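Local coordinates for BtGH115A (Bacteroides thetaiotaomicron, PDB 5BY3), which probably removes alpha-linked 4-O-methyl-glucuronic acid from decorated arabinogalactans by hydrolysis, as a glycoside hydrolase of family GH115, at residues A[92-97]-A[109-115]; A[205-209]-A[448-452]. One frame throughout, in Å; residues are numbered along the deposited sequence.

Interaction 1: A[92-97]-A[109-115]; sequences KKQAFM and AGSDSHG
Phe96 and Met97 pair with Gly110 and Ala109 at the open end of an antiparallel beta hairpin in the N-terminal mixed sheet, and the pairing runs on into a polar joint around Ser111 and Asp112 where helix 113-126 begins. Met97 and Ala109 form the hydrogen-bonded pair, in which Met97 N donates to Ala109 O at 2.9 Å and Ala109 N donates back to Met97 O; Phe96 and Gly110 form the non-hydrogen-bonded pair. Beyond them Ser111 N donates to Ala95 O at 2.8 Å. The hydroxyl of Ser111 works both ways: OG donates to Lys92 O (2.8 Å), approaching from above the carbonyl plane, and accepts from Ala95 N at 3.1 Å. A first torsion of 72° sets that oxygen between its own backbone N and carbonyl carbon, turned toward residues 92-95. Asp112 divides its carboxylate between two backbone N-H groups, one on each side of the contact. Asp112 OD2 takes Gln94 N at 2.8 Å on its syn side, while Asp112 OD1 receives Gly115 N at 2.9 Å, the N-cap bond, nearly along the C-O bond. Gly115 packs closely against residues 94-95, its CA 3.3 Å from Ala95 O, where a beta carbon would clash. The arrangement is that of a hairpin strand leading directly into a helix whose N-cap aspartate also binds the backbone of the loop leading into the partner strand.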
ATOM      1  N   LYS A  92      26.432   4.660  10.194  1.00 80.74           N
ATOM      2  CA  LYS A  92      25.488   4.537   9.056  1.00 79.93           C
ATOM      3  C   LYS A  92      24.221   3.737   9.427  1.00 76.41           C
ATOM      4  O   LYS A  92      24.256   2.890  10.323  1.00 73.50           O
ATOM      5  CB  LYS A  92      26.190   3.892   7.855  1.00 71.76           C
ATOM      6  CG  LYS A  92      25.892   4.576   6.545  1.00 70.37           C
ATOM      7  CD  LYS A  92      26.325   3.723   5.373  1.00 71.61           C
ATOM      8  CE  LYS A  92      25.743   4.280   4.081  1.00 82.93           C
ATOM      9  NZ  LYS A  92      26.085   3.459   2.887  1.00 92.15           N
ATOM     10  N   LYS A  93      23.111   4.001   8.744  1.00 71.74           N
ATOM     11  CA  LYS A  93      21.808   3.501   9.213  1.00 73.46           C
ATOM     12  C   LYS A  93      21.325   2.196   8.535  1.00 65.47           C
ATOM     13  O   LYS A  93      21.221   2.125   7.314  1.00 59.46           O
ATOM     14  CB  LYS A  93      20.741   4.615   9.149  1.00 84.74           C
ATOM     15  CG  LYS A  93      20.522   5.276   7.773  1.00 91.50           C
ATOM     16  CD  LYS A  93      19.038   5.596   7.539  1.00 87.69           C
ATOM     17  CE  LYS A  93      18.783   6.302   6.215  1.00 88.14           C
ATOM     18  NZ  LYS A  93      17.430   6.005   5.660  1.00 83.77           N
ATOM     19  N   GLN A  94      21.067   1.169   9.350  1.00 61.98           N
ATOM     20  CA  GLN A  94      20.386  -0.093   8.951  1.00 51.86           C
ATOM     21  C   GLN A  94      21.040  -0.778   7.728  1.00 53.26           C
ATOM     22  O   GLN A  94      20.348  -1.232   6.793  1.00 51.56           O
ATOM     23  CB  GLN A  94      18.882   0.160   8.707  1.00 49.97           C
ATOM     24  CG  GLN A  94      18.091   0.735   9.866  1.00 47.68           C
ATOM     25  CD  GLN A  94      16.683   1.150   9.449  1.00 53.03           C
ATOM     26  OE1 GLN A  94      15.973   0.388   8.793  1.00 48.78           O
ATOM     27  NE2 GLN A  94      16.280   2.376   9.809  1.00 48.35           N
ATOM     28  N   ALA A  95      22.370  -0.806   7.725  1.00 49.94           N
ATOM     29  CA  ALA A  95      23.138  -1.134   6.528  1.00 50.14           C
ATOM     30  C   ALA A  95      23.961  -2.393   6.697  1.00 46.57           C
ATOM     31  O   ALA A  95      24.247  -2.786   7.822  1.00 51.94           O
ATOM     32  CB  ALA A  95      24.015   0.040   6.100  1.00 46.42           C
ATOM     33  N   PHE A  96      24.297  -3.035   5.576  1.00 40.68           N
ATOM     34  CA  PHE A  96      25.120  -4.224   5.580  1.00 39.44           C
ATOM     35  C   PHE A  96      26.005  -4.309   4.359  1.00 40.97           C
ATOM     36  O   PHE A  96      25.662  -3.764   3.280  1.00 44.47           O
ATOM     37  CB  PHE A  96      24.289  -5.502   5.740  1.00 38.52           C
ATOM     38  CG  PHE A  96      23.347  -5.778   4.582  1.00 36.57           C
ATOM     39  CD1 PHE A  96      23.787  -6.437   3.452  1.00 34.67           C
ATOM     40  CD2 PHE A  96      22.003  -5.430   4.665  1.00 40.75           C
ATOM     41  CE1 PHE A  96      22.924  -6.700   2.398  1.00 41.28           C
ATOM     42  CE2 PHE A  96      21.110  -5.706   3.617  1.00 40.46           C
ATOM     43  CZ  PHE A  96      21.579  -6.327   2.481  1.00 43.03           C
HETATM   44  N   MSE A  97      27.128  -5.000   4.573  1.00 43.36           N
HETATM   45  CA  MSE A  97      28.080  -5.425   3.571  1.00 49.09           C
HETATM   46  C   MSE A  97      28.098  -6.933   3.561  1.00 53.90           C
HETATM   47  O   MSE A  97      28.163  -7.599   4.619  1.00 50.73           O
HETATM   48  CB  MSE A  97      29.455  -4.984   4.008  1.00 54.19           C
HETATM   49  CG  MSE A  97      29.841  -3.676   3.338  1.00 76.62           C
HETATM   50 SE   MSE A  97      31.796  -3.550   3.485  1.00 92.08          SE
HETATM   51  CE  MSE A  97      32.219  -2.190   2.113  1.00 85.53           C
ATOM     52  N   ALA A 109      28.415  -8.185   7.526  1.00 56.89           N
ATOM     53  CA  ALA A 109      28.815  -7.088   8.397  1.00 51.89           C
ATOM     54  C   ALA A 109      27.757  -5.999   8.390  1.00 47.94           C
ATOM     55  O   ALA A 109      27.614  -5.287   7.401  1.00 48.84           O
ATOM     56  CB  ALA A 109      30.165  -6.542   7.934  1.00 48.82           C
ATOM     57  N   GLY A 110      26.992  -5.887   9.475  1.00 49.45           N
ATOM     58  CA  GLY A 110      25.976  -4.830   9.596  1.00 49.01           C
ATOM     59  C   GLY A 110      26.469  -3.597  10.360  1.00 57.94           C
ATOM     60  O   GLY A 110      27.203  -3.713  11.340  1.00 60.56           O
ATOM     61  N   SER A 111      26.048  -2.416   9.921  1.00 57.93           N
ATOM     62  CA  SER A 111      26.391  -1.147  10.562  1.00 55.19           C
ATOM     63  C   SER A 111      25.765  -0.962  11.948  1.00 59.01           C
ATOM     64  O   SER A 111      26.350  -0.281  12.807  1.00 64.32           O
ATOM     65  CB  SER A 111      25.995   0.011   9.654  1.00 60.23           C
ATOM     66  OG  SER A 111      24.583   0.187   9.598  1.00 56.98           O
ATOM     67  N   ASP A 112      24.570  -1.533  12.134  1.00 57.54           N
ATOM     68  CA  ASP A 112      23.863  -1.620  13.428  1.00 53.86           C
ATOM     69  C   ASP A 112      23.186  -3.003  13.483  1.00 53.42           C
ATOM     70  O   ASP A 112      23.484  -3.833  12.645  1.00 56.15           O
ATOM     71  CB  ASP A 112      22.880  -0.469  13.622  1.00 54.86           C
ATOM     72  CG  ASP A 112      22.041  -0.201  12.384  1.00 65.87           C
ATOM     73  OD1 ASP A 112      21.471  -1.161  11.818  1.00 68.16           O
ATOM     74  OD2 ASP A 112      21.951   0.977  11.975  1.00 62.54           O
ATOM     75  N   SER A 113      22.346  -3.270  14.488  1.00 58.80           N
ATOM     76  CA  SER A 113      21.718  -4.588  14.690  1.00 54.80           C
ATOM     77  C   SER A 113      20.725  -4.933  13.565  1.00 53.28           C
ATOM     78  O   SER A 113      20.716  -6.061  13.061  1.00 54.43           O
ATOM     79  CB  SER A 113      21.001  -4.635  16.034  1.00 54.52           C
ATOM     80  OG  SER A 113      21.829  -4.137  17.060  1.00 61.35           O
ATOM     81  N   HIS A 114      19.898  -3.967  13.173  1.00 49.15           N
ATOM     82  CA  HIS A 114      18.970  -4.196  12.078  1.00 52.20           C
ATOM     83  C   HIS A 114      19.703  -4.477  10.778  1.00 50.86           C
ATOM     84  O   HIS A 114      19.377  -5.430  10.058  1.00 53.14           O
ATOM     85  CB  HIS A 114      17.947  -3.069  11.992  1.00 50.90           C
ATOM     86  CG  HIS A 114      16.848  -3.225  12.993  1.00 45.74           C
ATOM     87  ND1 HIS A 114      17.031  -2.978  14.334  1.00 50.84           N
ATOM     88  CD2 HIS A 114      15.581  -3.686  12.867  1.00 47.79           C
ATOM     89  CE1 HIS A 114      15.916  -3.249  14.991  1.00 46.71           C
ATOM     90  NE2 HIS A 114      15.014  -3.668  14.122  1.00 44.53           N
ATOM     91  N   GLY A 115      20.773  -3.724  10.550  1.00 47.29           N
ATOM     92  CA  GLY A 115      21.648  -3.950   9.409  1.00 41.19           C
ATOM     93  C   GLY A 115      22.197  -5.353   9.346  1.00 43.07           C
ATOM     94  O   GLY A 115      22.238  -5.965   8.284  1.00 56.33           O
TER

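Interaction 2: A[205-209]-A[448-452]; sequences RLRAN and MDMAW
The backbones meet at the end of helix 193-205, where Arg207, with positive phi (60°), completes a Schellman motif and the chain turns past the last turn of helix 441-452, Leu206 CA lying 6.2 Å from Met448 CA. Arg207 makes the largest single contribution. Bent at chi2 (102°), its chain lies across one face of the Trp452 indole: Arg207 CB rests near Trp452 CE3, Arg207 CD makes a CH-pi contact 4.1 Å from the centroid of the five-membered ring, and the guanidinium stacks flat beyond, its plane 19° from that of the ring. Arg207 CZ is 4.0 Å from the centroid of the Trp452 five-membered ring, an off-centre cation-pi contact. At the guanidinium edge, Arg207 NH1 forms a salt bridge at 3.5 Å with Asp449 OD1, whose carboxylate is turned steeply against it; the other oxygen, OD2, is held by His465. Water 1 joins the same groups, accepting from Arg207 NH1 and donating to Asp449 OD1 and to Leu206 O, so the carbonyl at the helix end is tied to the ion pair. Alongside these polar contacts, Leu206 CB packs on Met448 CG, and SE of Met448, a selenomethionine here, lies 4.0 Å from Ala208 CB. A leucine in place of Arg207 would probably leave Asp449 OD1 without its cationic mate, water 1 without its donor and the indole face without its flat partner. Here, within the GH115 family region, assigned to the TIM-barrel clan, a helix C-cap loop leading to strand 210-212 is joined to the end of the helix that follows strand 429-433, as neighbouring beta-alpha units are in such barrels.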
ATOM      1  N   ARG A 205      11.503 -10.236   6.233  1.00 39.76           N
ATOM      2  CA  ARG A 205      11.809 -10.671   4.867  1.00 37.00           C
ATOM      3  C   ARG A 205      11.542  -9.562   3.850  1.00 37.24           C
ATOM      4  O   ARG A 205      12.131  -9.575   2.766  1.00 35.10           O
ATOM      5  CB  ARG A 205      10.982 -11.890   4.501  1.00 34.18           C
ATOM      6  CG  ARG A 205      11.398 -13.167   5.165  1.00 32.39           C
ATOM      7  CD  ARG A 205      10.595 -14.299   4.500  1.00 32.38           C
ATOM      8  NE  ARG A 205      10.723 -15.622   5.127  1.00 31.89           N
ATOM      9  CZ  ARG A 205      11.844 -16.340   5.162  1.00 38.18           C
ATOM     10  NH1 ARG A 205      12.981 -15.857   4.652  1.00 35.74           N
ATOM     11  NH2 ARG A 205      11.848 -17.539   5.747  1.00 37.85           N
ATOM     12  N   LEU A 206      10.622  -8.645   4.182  1.00 35.30           N
ATOM     13  CA  LEU A 206      10.352  -7.478   3.360  1.00 37.96           C
ATOM     14  C   LEU A 206      11.265  -6.264   3.661  1.00 41.53           C
ATOM     15  O   LEU A 206      11.160  -5.211   3.002  1.00 37.46           O
ATOM     16  CB  LEU A 206       8.870  -7.092   3.466  1.00 38.60           C
ATOM     17  CG  LEU A 206       7.814  -8.002   2.845  1.00 38.72           C
ATOM     18  CD1 LEU A 206       6.432  -7.606   3.339  1.00 42.42           C
ATOM     19  CD2 LEU A 206       7.889  -7.982   1.329  1.00 37.77           C
ATOM     20  N   ARG A 207      12.160  -6.445   4.640  1.00 45.32           N
ATOM     21  CA  ARG A 207      13.071  -5.409   5.213  1.00 50.74           C
ATOM     22  C   ARG A 207      12.345  -4.229   5.839  1.00 48.23           C
ATOM     23  O   ARG A 207      12.841  -3.122   5.821  1.00 56.94           O
ATOM     24  CB  ARG A 207      14.131  -4.877   4.217  1.00 49.16           C
ATOM     25  CG  ARG A 207      14.933  -5.901   3.425  1.00 48.70           C
ATOM     26  CD  ARG A 207      14.362  -5.963   2.016  1.00 51.39           C
ATOM     27  NE  ARG A 207      15.379  -6.385   1.065  1.00 50.83           N
ATOM     28  CZ  ARG A 207      15.343  -6.204  -0.247  1.00 47.44           C
ATOM     29  NH1 ARG A 207      14.327  -5.583  -0.865  1.00 44.20           N
ATOM     30  NH2 ARG A 207      16.371  -6.648  -0.936  1.00 58.35           N
ATOM     31  N   ALA A 208      11.143  -4.465   6.337  1.00 49.67           N
ATOM     32  CA  ALA A 208      10.346  -3.460   7.000  1.00 44.97           C
ATOM     33  C   ALA A 208      10.761  -3.527   8.461  1.00 50.95           C
ATOM     34  O   ALA A 208      11.269  -4.577   8.933  1.00 48.42           O
ATOM     35  CB  ALA A 208       8.861  -3.774   6.831  1.00 42.70           C
ATOM     36  N   ASN A 209      10.589  -2.416   9.181  1.00 51.52           N
ATOM     37  CA  ASN A 209      11.029  -2.378  10.583  1.00 48.27           C
ATOM     38  C   ASN A 209       9.966  -1.971  11.581  1.00 45.42           C
ATOM     39  O   ASN A 209      10.208  -2.066  12.792  1.00 44.98           O
ATOM     40  CB  ASN A 209      12.309  -1.541  10.762  1.00 43.65           C
ATOM     41  CG  ASN A 209      12.173  -0.131  10.238  1.00 43.80           C
ATOM     42  OD1 ASN A 209      11.062   0.359   9.977  1.00 45.82           O
ATOM     43  ND2 ASN A 209      13.322   0.542  10.065  1.00 37.52           N
HETATM   44  N   MSE A 448       7.372  -1.924  -0.320  1.00 36.07           N
HETATM   45  CA  MSE A 448       8.496  -2.199   0.591  1.00 37.89           C
HETATM   46  C   MSE A 448       9.800  -2.147  -0.139  1.00 36.29           C
HETATM   47  O   MSE A 448      10.795  -1.703   0.452  1.00 38.69           O
HETATM   48  CB  MSE A 448       8.406  -3.496   1.415  1.00 37.54           C
HETATM   49  CG  MSE A 448       7.250  -3.498   2.413  1.00 42.27           C
HETATM   50 SE   MSE A 448       7.221  -1.950   3.644  1.00 43.95          SE
HETATM   51  CE  MSE A 448       5.282  -1.875   3.828  1.00 36.88           C
ATOM     52  N   ASP A 449       9.798  -2.597  -1.398  1.00 34.82           N
ATOM     53  CA  ASP A 449      10.931  -2.414  -2.326  1.00 39.08           C
ATOM     54  C   ASP A 449      11.246  -0.943  -2.558  1.00 41.83           C
ATOM     55  O   ASP A 449      12.421  -0.564  -2.558  1.00 43.11           O
ATOM     56  CB  ASP A 449      10.695  -3.089  -3.693  1.00 36.74           C
ATOM     57  CG  ASP A 449      10.854  -4.621  -3.649  1.00 39.21           C
ATOM     58  OD1 ASP A 449      11.404  -5.143  -2.662  1.00 43.85           O
ATOM     59  OD2 ASP A 449      10.412  -5.309  -4.598  1.00 35.00           O
HETATM   60  N   MSE A 450      10.195  -0.130  -2.755  1.00 41.79           N
HETATM   61  CA  MSE A 450      10.354   1.305  -2.980  1.00 43.67           C
HETATM   62  C   MSE A 450      11.088   1.896  -1.812  1.00 44.01           C
HETATM   63  O   MSE A 450      12.108   2.547  -1.995  1.00 49.11           O
HETATM   64  CB  MSE A 450       9.029   1.972  -3.278  1.00 41.61           C
HETATM   65  CG  MSE A 450       8.819   1.790  -4.771  1.00 39.76           C
HETATM   66 SE   MSE A 450       7.030   2.409  -5.277  1.00 35.79          SE
HETATM   67  CE  MSE A 450       7.736   4.225  -5.622  1.00 36.07           C
ATOM     68  N   ALA A 451      10.628   1.552  -0.619  1.00 41.34           N
ATOM     69  CA  ALA A 451      11.086   2.108   0.646  1.00 43.44           C
ATOM     70  C   ALA A 451      12.470   1.608   0.983  1.00 47.08           C
ATOM     71  O   ALA A 451      13.221   2.295   1.683  1.00 48.16           O
ATOM     72  CB  ALA A 451      10.104   1.761   1.765  1.00 41.15           C
ATOM     73  N   TRP A 452      12.810   0.422   0.480  1.00 47.16           N
ATOM     74  CA  TRP A 452      14.119  -0.148   0.750  1.00 41.37           C
ATOM     75  C   TRP A 452      15.184   0.360  -0.216  1.00 44.30           C
ATOM     76  O   TRP A 452      16.309   0.661   0.215  1.00 49.52           O
ATOM     77  CB  TRP A 452      14.094  -1.674   0.812  1.00 39.60           C
ATOM     78  CG  TRP A 452      15.506  -2.246   0.969  1.00 41.12           C
ATOM     79  CD1 TRP A 452      16.277  -2.763  -0.013  1.00 37.56           C
ATOM     80  CD2 TRP A 452      16.301  -2.291   2.166  1.00 37.39           C
ATOM     81  NE1 TRP A 452      17.479  -3.168   0.489  1.00 38.30           N
ATOM     82  CE2 TRP A 452      17.533  -2.878   1.821  1.00 36.83           C
ATOM     83  CE3 TRP A 452      16.091  -1.877   3.493  1.00 38.26           C
ATOM     84  CZ2 TRP A 452      18.582  -3.053   2.746  1.00 34.03           C
ATOM     85  CZ3 TRP A 452      17.128  -2.080   4.436  1.00 32.63           C
ATOM     86  CH2 TRP A 452      18.358  -2.649   4.046  1.00 30.01           C
TER
HETATM   87  O   HOH W   1      11.656  -5.713   0.216  1.00 40.62           O
HETATM   88  O   HOH W   2      11.227  -2.414   3.333  1.00 49.53           O

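Along the chain the two contacts come in series. Interaction 1 closes first, a short loop of 11 residues that holds the hairpin 96-100 and 106-110 and delivers the chain into helix 113-126. Interaction 2 opens only after the barrel has begun, and closes a far longer loop of 238 residues, bringing the end of helix 193-205 to that of helix 441-452. Neither nests in nor crosses the other, yet they meet in space, with centres about 14 Å apart: Phe96 CE2 lies 3.8 Å from Trp452 CZ2. Tyr118, from the helix begun in interaction 1, also packs edge-to-face on Trp452, tying the N-terminal sheet to the barrel.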